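Local structure of sensor protein PfeS (Pseudomonas aeruginosa, 3KYZ) at residues S78-L86 and Q95-I103. The protein acts as the sensor kinase of the PfeR/PfeS two-component system and may activate PfeR by phosphorylation, this chain being its predicted periplasmic sensor domain. Numbering follows the deposited sequence.
Sequences SHLTFMRKL and QDELPYVSI
A single parallel beta bridge, Arg84 to Val101, lays the loop after helix 74-77 along the outer side of strand 100-104. Arg84 grips both neighbours of Val101: its N donates to Tyr100 O (2.9 Å), and its O accepts from Ser102 N (2.9 Å). Water extends the pairing at both ends, one molecule joining Phe82 O to Tyr100 N, another joining Leu86 N to Ser102 O. Ahead of the bridge, His79 lies over one face of Tyr100 in an offset stack, centroids 4.4 Å apart and planes 11° apart. The backbone sets His79 CB almost squarely over the phenol, 3.6 Å from the ring centroid of Tyr100, and chi1 (-56°) swings the imidazole over the hydroxyl end, with Tyr100 OH over its centre. Glu75 holds His79 NE2 by a hydrogen bond. The selenomethionine at Met83 bends at chi3 (-78°), bringing CE to 3.8 Å from Ser102 CB. Beyond the bridge, Leu86 spans Val101 and Ile103, with its CD2 3.7 Å from Val101 CG1; Leu86 and Ile103 both pack against helix 17-53. Phe82 meets Trp88 of the second subunit edge-to-face. Here a loop segment pairs in parallel with the strand outermost in this chain's antiparallel sheet, in a sensor domain of the Cache clan.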
loop_
_atom_site.group_PDB
_atom_site.type_symbol
_atom_site.label_atom_id
_atom_site.label_comp_id
_atom_site.label_asym_id
_atom_site.label_seq_id
_atom_site.Cartn_x
_atom_site.Cartn_y
_atom_site.Cartn_z
ATOM N N SER A 78 -5.391 -3.440 4.665
ATOM C CA SER A 78 -5.150 -2.049 5.054
ATOM C C SER A 78 -3.711 -1.819 5.541
ATOM O O SER A 78 -3.237 -0.681 5.555
ATOM C CB SER A 78 -6.169 -1.570 6.102
ATOM O OG SER A 78 -5.856 -2.028 7.413
ATOM N N HIS A 79 -3.019 -2.893 5.923
ATOM C CA HIS A 79 -1.625 -2.781 6.362
ATOM C C HIS A 79 -0.661 -2.572 5.199
ATOM O O HIS A 79 0.514 -2.278 5.412
ATOM C CB HIS A 79 -1.160 -4.055 7.072
ATOM C CG HIS A 79 -1.991 -4.456 8.246
ATOM N ND1 HIS A 79 -1.935 -5.721 8.791
ATOM C CD2 HIS A 79 -2.888 -3.766 8.986
ATOM C CE1 HIS A 79 -2.769 -5.795 9.812
ATOM N NE2 HIS A 79 -3.363 -4.623 9.950
ATOM N N LEU A 80 -1.145 -2.775 3.979
ATOM C CA LEU A 80 -0.275 -2.795 2.810
ATOM C C LEU A 80 -0.100 -1.448 2.121
ATOM O O LEU A 80 0.603 -1.366 1.115
ATOM C CB LEU A 80 -0.816 -3.786 1.780
ATOM C CG LEU A 80 -1.006 -5.218 2.288
ATOM C CD1 LEU A 80 -1.587 -6.079 1.168
ATOM C CD2 LEU A 80 0.313 -5.802 2.831
ATOM N N THR A 81 -0.731 -0.400 2.642
ATOM C CA THR A 81 -0.839 0.853 1.894
ATOM C C THR A 81 0.124 1.963 2.308
ATOM O O THR A 81 0.327 2.912 1.542
ATOM C CB THR A 81 -2.280 1.421 1.959
ATOM O OG1 THR A 81 -2.665 1.582 3.331
ATOM C CG2 THR A 81 -3.259 0.489 1.265
ATOM N N PHE A 82 0.711 1.854 3.504
ATOM C CA PHE A 82 1.574 2.910 4.043
ATOM C C PHE A 82 2.870 2.301 4.562
ATOM O O PHE A 82 3.333 2.611 5.670
ATOM C CB PHE A 82 0.867 3.696 5.159
ATOM C CG PHE A 82 -0.486 4.221 4.772
ATOM C CD1 PHE A 82 -0.624 5.128 3.727
ATOM C CD2 PHE A 82 -1.620 3.828 5.470
ATOM C CE1 PHE A 82 -1.883 5.614 3.370
ATOM C CE2 PHE A 82 -2.876 4.315 5.126
ATOM C CZ PHE A 82 -3.008 5.206 4.070
HETATM N N MSE A 83 3.451 1.428 3.744
HETATM C CA MSE A 83 4.602 0.639 4.150
HETATM C C MSE A 83 5.917 1.387 4.016
HETATM O O MSE A 83 5.966 2.475 3.427
HETATM C CB MSE A 83 4.637 -0.671 3.361
HETATM C CG MSE A 83 3.368 -1.496 3.561
HETATM SE SE MSE A 83 3.567 -3.351 3.043
HETATM C CE MSE A 83 3.433 -3.164 1.124
ATOM N N ARG A 84 6.974 0.804 4.582
ATOM C CA ARG A 84 8.322 1.363 4.500
ATOM C C ARG A 84 9.278 0.326 3.929
ATOM O O ARG A 84 9.140 -0.870 4.208
ATOM C CB ARG A 84 8.830 1.770 5.890
ATOM C CG ARG A 84 7.842 2.565 6.729
ATOM C CD ARG A 84 7.552 3.926 6.118
ATOM N NE ARG A 84 8.701 4.817 6.237
ATOM C CZ ARG A 84 8.830 5.967 5.585
ATOM N NH1 ARG A 84 7.876 6.376 4.753
ATOM N NH2 ARG A 84 9.916 6.710 5.762
ATOM N N LYS A 85 10.252 0.774 3.141
ATOM C CA LYS A 85 11.333 -0.111 2.707
ATOM C C LYS A 85 12.445 -0.145 3.748
ATOM O O LYS A 85 12.533 0.738 4.605
ATOM C CB LYS A 85 11.883 0.314 1.346
ATOM C CG LYS A 85 10.896 0.107 0.201
ATOM C CD LYS A 85 11.580 0.324 -1.133
ATOM C CE LYS A 85 10.591 0.234 -2.286
ATOM N NZ LYS A 85 11.260 0.428 -3.601
ATOM N N LEU A 86 13.295 -1.164 3.667
ATOM C CA LEU A 86 14.296 -1.410 4.707
ATOM C C LEU A 86 15.243 -0.238 4.962
ATOM O O LEU A 86 15.739 -0.079 6.081
ATOM C CB LEU A 86 15.110 -2.662 4.387
ATOM C CG LEU A 86 14.386 -3.990 4.633
ATOM C CD1 LEU A 86 15.161 -5.153 4.027
ATOM C CD2 LEU A 86 14.164 -4.209 6.122
ATOM N N GLN A 95 1.478 6.950 12.491
ATOM C CA GLN A 95 0.303 6.091 12.636
ATOM C C GLN A 95 0.152 5.405 13.994
ATOM O O GLN A 95 -0.752 4.590 14.185
ATOM C CB GLN A 95 0.268 5.047 11.524
ATOM C CG GLN A 95 -0.037 5.633 10.162
ATOM C CD GLN A 95 -0.649 4.617 9.233
ATOM O OE1 GLN A 95 0.053 3.794 8.648
ATOM N NE2 GLN A 95 -1.971 4.664 9.092
ATOM N N ASP A 96 1.034 5.731 14.931
ATOM C CA ASP A 96 0.946 5.191 16.285
ATOM C C ASP A 96 0.909 3.661 16.299
ATOM O O ASP A 96 0.109 3.049 17.006
ATOM C CB ASP A 96 -0.281 5.751 17.006
ATOM C CG ASP A 96 -0.234 5.513 18.499
ATOM O OD1 ASP A 96 0.875 5.270 19.024
ATOM O OD2 ASP A 96 -1.301 5.576 19.147
ATOM N N GLU A 97 1.784 3.053 15.510
ATOM C CA GLU A 97 1.933 1.603 15.480
ATOM C C GLU A 97 3.273 1.308 14.838
ATOM O O GLU A 97 3.843 2.164 14.157
ATOM C CB GLU A 97 0.816 0.953 14.663
ATOM C CG GLU A 97 0.821 1.368 13.197
ATOM C CD GLU A 97 -0.293 0.729 12.385
ATOM O OE1 GLU A 97 -0.368 1.005 11.166
ATOM O OE2 GLU A 97 -1.090 -0.047 12.956
ATOM N N LEU A 98 3.791 0.104 15.051
ATOM C CA LEU A 98 5.038 -0.279 14.407
ATOM C C LEU A 98 4.855 -0.336 12.890
ATOM O O LEU A 98 3.811 -0.779 12.395
ATOM C CB LEU A 98 5.543 -1.610 14.971
ATOM C CG LEU A 98 6.079 -1.473 16.399
ATOM C CD1 LEU A 98 6.122 -2.814 17.118
ATOM C CD2 LEU A 98 7.452 -0.811 16.392
ATOM N N PRO A 99 5.868 0.121 12.141
ATOM C CA PRO A 99 5.745 0.186 10.678
ATOM C C PRO A 99 5.598 -1.188 10.027
ATOM O O PRO A 99 6.145 -2.179 10.526
ATOM C CB PRO A 99 7.081 0.791 10.231
ATOM C CG PRO A 99 7.698 1.366 11.447
ATOM C CD PRO A 99 7.158 0.636 12.628
ATOM N N TYR A 100 4.870 -1.238 8.917
ATOM C CA TYR A 100 4.854 -2.438 8.084
ATOM C C TYR A 100 5.955 -2.308 7.050
ATOM O O TYR A 100 5.992 -1.337 6.291
ATOM C CB TYR A 100 3.489 -2.636 7.419
ATOM C CG TYR A 100 2.415 -2.922 8.435
ATOM C CD1 TYR A 100 2.207 -4.213 8.906
ATOM C CD2 TYR A 100 1.621 -1.899 8.938
ATOM C CE1 TYR A 100 1.238 -4.480 9.851
ATOM C CE2 TYR A 100 0.656 -2.151 9.876
ATOM C CZ TYR A 100 0.465 -3.444 10.333
ATOM O OH TYR A 100 -0.504 -3.691 11.261
ATOM N N VAL A 101 6.866 -3.275 7.047
ATOM C CA VAL A 101 8.030 -3.230 6.178
ATOM C C VAL A 101 7.814 -4.111 4.952
ATOM O O VAL A 101 7.439 -5.281 5.074
ATOM C CB VAL A 101 9.294 -3.682 6.936
ATOM C CG1 VAL A 101 10.520 -3.597 6.035
ATOM C CG2 VAL A 101 9.479 -2.841 8.198
ATOM N N SER A 102 8.032 -3.525 3.776
ATOM C CA SER A 102 7.859 -4.194 2.493
ATOM C C SER A 102 9.222 -4.596 1.945
ATOM O O SER A 102 10.108 -3.751 1.791
ATOM C CB SER A 102 7.202 -3.228 1.509
ATOM O OG SER A 102 7.070 -3.789 0.217
ATOM N N ILE A 103 9.395 -5.881 1.656
ATOM C CA ILE A 103 10.677 -6.391 1.168
ATOM C C ILE A 103 10.456 -7.289 -0.049
ATOM O O ILE A 103 9.920 -8.396 0.062
ATOM C CB ILE A 103 11.441 -7.187 2.252
ATOM C CG1 ILE A 103 11.436 -6.451 3.600
ATOM C CG2 ILE A 103 12.870 -7.487 1.777
ATOM C CD1 ILE A 103 11.848 -7.333 4.795
HETATM O O HOH W 1 3.592 1.155 8.010
HETATM O O HOH W 2 2.441 4.691 8.150
HETATM O O HOH W 3 12.761 -3.139 1.702
#